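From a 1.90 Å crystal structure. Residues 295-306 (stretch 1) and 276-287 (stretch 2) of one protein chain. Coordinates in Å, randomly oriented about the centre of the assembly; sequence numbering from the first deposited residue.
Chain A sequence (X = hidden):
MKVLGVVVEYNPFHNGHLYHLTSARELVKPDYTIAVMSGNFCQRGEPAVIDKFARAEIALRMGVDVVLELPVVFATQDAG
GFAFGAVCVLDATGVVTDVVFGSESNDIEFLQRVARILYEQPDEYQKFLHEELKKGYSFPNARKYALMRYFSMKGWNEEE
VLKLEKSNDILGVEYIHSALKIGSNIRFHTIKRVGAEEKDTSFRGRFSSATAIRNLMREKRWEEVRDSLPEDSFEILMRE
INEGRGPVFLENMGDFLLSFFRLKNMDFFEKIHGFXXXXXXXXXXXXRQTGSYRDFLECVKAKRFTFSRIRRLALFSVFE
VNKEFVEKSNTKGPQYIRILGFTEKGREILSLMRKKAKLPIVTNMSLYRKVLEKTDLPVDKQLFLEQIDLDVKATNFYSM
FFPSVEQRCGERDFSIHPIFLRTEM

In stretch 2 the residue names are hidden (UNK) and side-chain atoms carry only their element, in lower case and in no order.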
# COMPACT_ATOMS: atom_id res chain seq x y z
N ASP A 295 -1.92 7.54 -16.60
CA ASP A 295 -3.00 8.52 -16.63
C ASP A 295 -3.01 9.35 -15.35
O ASP A 295 -3.30 10.56 -15.39
CB ASP A 295 -4.36 7.84 -16.83
CG ASP A 295 -4.53 7.26 -18.23
OD1 ASP A 295 -3.70 7.57 -19.11
OD2 ASP A 295 -5.49 6.49 -18.44
N PHE A 296 -2.71 8.71 -14.22
CA PHE A 296 -2.59 9.41 -12.94
C PHE A 296 -1.62 10.58 -13.03
O PHE A 296 -1.93 11.70 -12.62
CB PHE A 296 -2.13 8.45 -11.84
CG PHE A 296 -1.81 9.12 -10.52
CD1 PHE A 296 -0.50 9.39 -10.16
CD2 PHE A 296 -2.84 9.47 -9.65
CE1 PHE A 296 -0.21 9.99 -8.94
CE2 PHE A 296 -2.55 10.07 -8.41
CZ PHE A 296 -1.23 10.34 -8.07
N LEU A 297 -0.43 10.30 -13.54
CA LEU A 297 0.63 11.30 -13.65
C LEU A 297 0.18 12.48 -14.51
O LEU A 297 0.39 13.64 -14.14
CB LEU A 297 1.91 10.66 -14.22
CG LEU A 297 2.68 9.73 -13.27
CD1 LEU A 297 3.93 9.14 -13.95
CD2 LEU A 297 3.09 10.48 -12.00
N GLU A 298 -0.45 12.18 -15.64
CA GLU A 298 -0.97 13.23 -16.52
C GLU A 298 -2.07 14.05 -15.84
O GLU A 298 -2.16 15.25 -16.02
CB GLU A 298 -1.49 12.63 -17.82
CG GLU A 298 -0.40 12.03 -18.71
CD GLU A 298 0.48 13.09 -19.36
OE1 GLU A 298 0.08 14.28 -19.43
OE2 GLU A 298 1.60 12.73 -19.80
N CYS A 299 -2.91 13.38 -15.05
CA CYS A 299 -3.98 14.08 -14.34
C CYS A 299 -3.42 15.05 -13.29
O CYS A 299 -3.91 16.17 -13.16
CB CYS A 299 -4.92 13.07 -13.67
SG CYS A 299 -6.23 13.82 -12.65
N VAL A 300 -2.41 14.63 -12.53
CA VAL A 300 -1.84 15.48 -11.49
C VAL A 300 -1.02 16.61 -12.11
O VAL A 300 -1.03 17.75 -11.63
CB VAL A 300 -0.94 14.67 -10.52
CG1 VAL A 300 -0.29 15.60 -9.50
CG2 VAL A 300 -1.76 13.56 -9.80
N LYS A 301 -0.33 16.28 -13.20
CA LYS A 301 0.53 17.23 -13.92
C LYS A 301 -0.20 18.48 -14.39
O LYS A 301 -1.29 18.43 -14.93
CB LYS A 301 1.18 16.54 -15.14
CG LYS A 301 1.94 17.48 -16.08
CD LYS A 301 3.45 17.42 -15.82
CE LYS A 301 4.22 18.40 -16.70
NZ LYS A 301 3.82 19.82 -16.44
N ALA A 302 0.44 19.62 -14.19
CA ALA A 302 -0.04 20.87 -14.76
C ALA A 302 1.18 21.72 -15.03
O ALA A 302 2.31 21.28 -14.82
CB ALA A 302 -1.00 21.57 -13.83
N LYS A 303 0.92 22.95 -15.48
CA LYS A 303 1.98 23.89 -15.80
C LYS A 303 3.02 23.98 -14.69
O LYS A 303 4.22 23.90 -14.95
CB LYS A 303 1.37 25.27 -16.07
CG LYS A 303 2.36 26.34 -16.51
CD LYS A 303 1.67 27.69 -16.71
CE LYS A 303 2.68 28.76 -17.11
NZ LYS A 303 3.80 28.83 -16.12
N ARG A 304 2.57 24.12 -13.45
CA ARG A 304 3.51 24.37 -12.35
C ARG A 304 4.16 23.11 -11.78
O ARG A 304 4.99 23.22 -10.88
CB ARG A 304 2.81 25.15 -11.23
CG ARG A 304 1.59 24.47 -10.63
CD ARG A 304 0.71 25.48 -9.90
NE ARG A 304 -0.40 24.83 -9.20
CZ ARG A 304 -1.53 24.43 -9.78
NH1 ARG A 304 -1.71 24.60 -11.09
NH2 ARG A 304 -2.48 23.84 -9.06
N PHE A 305 3.80 21.93 -12.28
CA PHE A 305 4.43 20.70 -11.79
C PHE A 305 5.16 19.92 -12.87
O PHE A 305 4.61 19.66 -13.94
CB PHE A 305 3.40 19.80 -11.12
CG PHE A 305 2.56 20.49 -10.09
CD1 PHE A 305 3.15 21.11 -9.00
CD2 PHE A 305 1.18 20.53 -10.21
CE1 PHE A 305 2.38 21.76 -8.05
CE2 PHE A 305 0.40 21.16 -9.27
CZ PHE A 305 1.00 21.78 -8.19
N THR A 306 6.41 19.56 -12.60
CA THR A 306 7.15 18.64 -13.46
C THR A 306 6.78 17.18 -13.15
O THR A 306 6.32 16.87 -12.05
CB THR A 306 8.65 18.80 -13.30
OG1 THR A 306 9.04 18.34 -12.00
CG2 THR A 306 9.05 20.27 -13.46
N UNK A 276 2.40 20.45 -1.14
CA UNK A 276 1.95 21.82 -0.99
C UNK A 276 1.25 22.19 -2.29
O UNK A 276 1.07 21.33 -3.16
c UNK A 276 3.12 22.77 -0.72
o UNK A 276 3.96 22.87 -1.85
N UNK A 277 0.87 23.46 -2.41
CA UNK A 277 0.26 24.00 -3.63
C UNK A 277 -0.91 23.18 -4.15
O UNK A 277 -1.07 23.03 -5.36
o UNK A 277 4.57 24.68 -5.49
c UNK A 277 2.47 25.03 -4.43
c UNK A 277 1.31 24.10 -4.74
o UNK A 277 3.01 25.70 -6.66
c UNK A 277 3.42 25.15 -5.61
N UNK A 278 -1.72 22.65 -3.24
CA UNK A 278 -2.90 21.88 -3.61
C UNK A 278 -2.63 20.47 -4.12
O UNK A 278 -3.53 19.84 -4.66
N UNK A 279 -1.41 19.97 -3.95
CA UNK A 279 -1.05 18.65 -4.48
C UNK A 279 -1.74 17.51 -3.74
O UNK A 279 -1.91 16.42 -4.30
c UNK A 279 2.65 19.32 -5.35
c UNK A 279 0.47 18.45 -4.44
c UNK A 279 1.18 19.08 -5.64
c UNK A 279 1.01 18.19 -6.86
N UNK A 280 -2.12 17.73 -2.48
CA UNK A 280 -2.79 16.68 -1.72
C UNK A 280 -4.10 16.34 -2.41
O UNK A 280 -4.40 15.16 -2.65
c UNK A 280 -3.03 17.10 -0.27
c UNK A 280 -1.77 17.39 0.53
o UNK A 280 -1.82 19.57 -0.45
c UNK A 280 -1.37 18.86 0.48
o UNK A 280 -0.61 19.31 1.35
N UNK A 281 -4.87 17.38 -2.74
CA UNK A 281 -6.16 17.20 -3.40
C UNK A 281 -5.99 16.58 -4.78
O UNK A 281 -6.78 15.74 -5.18
n UNK A 281 -11.31 20.84 -4.44
c UNK A 281 -9.11 19.71 -4.03
c UNK A 281 -6.93 18.53 -3.50
c UNK A 281 -10.55 19.54 -4.49
c UNK A 281 -8.33 18.39 -4.10
N UNK A 282 -4.95 16.99 -5.50
CA UNK A 282 -4.71 16.45 -6.83
C UNK A 282 -4.37 14.96 -6.76
O UNK A 282 -4.87 14.16 -7.57
n UNK A 282 -2.86 19.08 -9.96
n UNK A 282 -4.34 20.71 -10.63
c UNK A 282 -3.60 17.24 -7.54
n UNK A 282 -3.46 19.25 -12.17
c UNK A 282 -2.90 19.47 -8.56
c UNK A 282 -3.56 19.68 -10.92
c UNK A 282 -3.99 18.71 -7.80
N UNK A 283 -3.53 14.56 -5.81
CA UNK A 283 -3.23 13.14 -5.63
C UNK A 283 -4.51 12.38 -5.28
O UNK A 283 -4.79 11.33 -5.85
c UNK A 283 -0.14 13.64 -5.80
c UNK A 283 -0.11 11.48 -4.77
c UNK A 283 1.82 12.23 -5.99
c UNK A 283 1.19 11.26 -5.23
c UNK A 283 1.15 13.43 -6.27
c UNK A 283 -0.79 12.67 -5.04
c UNK A 283 -2.18 12.91 -4.53
N UNK A 284 -5.31 12.94 -4.37
CA UNK A 284 -6.51 12.27 -3.90
C UNK A 284 -7.54 12.07 -5.00
O UNK A 284 -8.07 10.96 -5.18
c UNK A 284 -10.36 11.83 -1.65
c UNK A 284 -8.28 11.43 -1.08
n UNK A 284 -9.58 12.58 -2.40
n UNK A 284 -9.59 11.12 -0.83
c UNK A 284 -8.27 12.36 -2.07
c UNK A 284 -7.13 13.06 -2.75
N UNK A 285 -7.81 13.14 -5.75
CA UNK A 285 -8.80 13.10 -6.82
C UNK A 285 -8.32 12.27 -8.01
O UNK A 285 -9.05 11.42 -8.50
c UNK A 285 -10.17 14.48 -8.44
c UNK A 285 -9.72 15.35 -6.14
c UNK A 285 -9.16 14.53 -7.30
N UNK A 286 -7.08 12.50 -8.45
CA UNK A 286 -6.58 11.80 -9.63
C UNK A 286 -6.45 10.30 -9.40
O UNK A 286 -6.63 9.50 -10.33
c UNK A 286 -5.23 12.37 -10.08
s UNK A 286 -5.39 14.03 -10.78
N UNK A 287 -6.15 9.90 -8.17
CA UNK A 287 -6.03 8.48 -7.85
C UNK A 287 -7.37 7.77 -8.05
O UNK A 287 -7.42 6.62 -8.48
c UNK A 287 -5.55 8.29 -6.42

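Position 276 carries one carbon and then one oxygen, and its side chain makes no contact with stretch 1: Ser-276, whose backbone O accepts from the N of position 279 in a type I' turn. Position 277 has three carbons, the third bearing two oxygens, and this carboxylate approaches the side chain of Arg-304, which makes it Glu-277. Its OE1 lies 4.3 Å from Arg-304 NE, opposite charges near each other but too far apart for a salt bridge, and its backbone O meets the edge of the Phe-305 ring, 3.7 Å from CZ. Position 278 has no side-chain atoms and a phi of 74°, a value that favours glycine; Gly-278 is the N-cap of the helix that follows.

Position 279 shows four carbons forked at the second, lying over one face of the Phe-305 ring: Leu-279. Its CD2 sits 3.8 Å from that ring's centroid, almost on the normal, and 3.9 Å from Val-300 CG1. Position 280, three carbons with two oxygens on the last, is Glu-280, and 281, four carbons in a row ending in nitrogen, is Lys-281; both are out of reach.

Position 282 has three carbons, a nitrogen, then a carbon carrying two more nitrogens, and this group reaches the end of the opposite helix. It is Arg-282. NE and NH2 both donate to Val-300 O, at 2.8 and 2.9 Å, while NH2 makes a weak bond to Cys-299 O at 3.3 Å. Position 283 has one carbon and a six-carbon ring whose face receives the edge of Phe-296, planes at 89° and centroids 5.1 Å apart: Phe-283.

Position 284 bears one carbon, then a five-membered ring of three carbons and two nitrogens, and its CA-to-CB bond points away: His-284. Position 285, one carbon carrying two others, is Val-285, also without contact. Position 286 has one carbon and one sulfur, the latter 2.1 Å from Cys-299 SG, so it is Cys-286 in a disulfide. Position 287 has a single carbon, CB, 4.0 Å from Phe-296 CE2: Ala-287.

The helices run at 140° with axes 9.1 Å apart at closest approach. Val-300 is the knob, seated among Leu-279, Arg-282, Phe-283 and Cys-286, and its CG2 comes within 3.7 Å of Cys-286 CB. Next to this packing the disulfide supplies a covalent tie. Arg-282 works differently: its guanidinium donates to Val-300 O, the carbonyl just before Lys-301, where helical phi/psi ends. Beyond the helix end, Phe-305 extends the apolar contact to Leu-279. The rule is compact: aromatic edge on face, a valine knob, a sulfur bridge, and an arginine on terminal carbonyls.

Stretch 2 (276-287) SEGLEKRFHVCA
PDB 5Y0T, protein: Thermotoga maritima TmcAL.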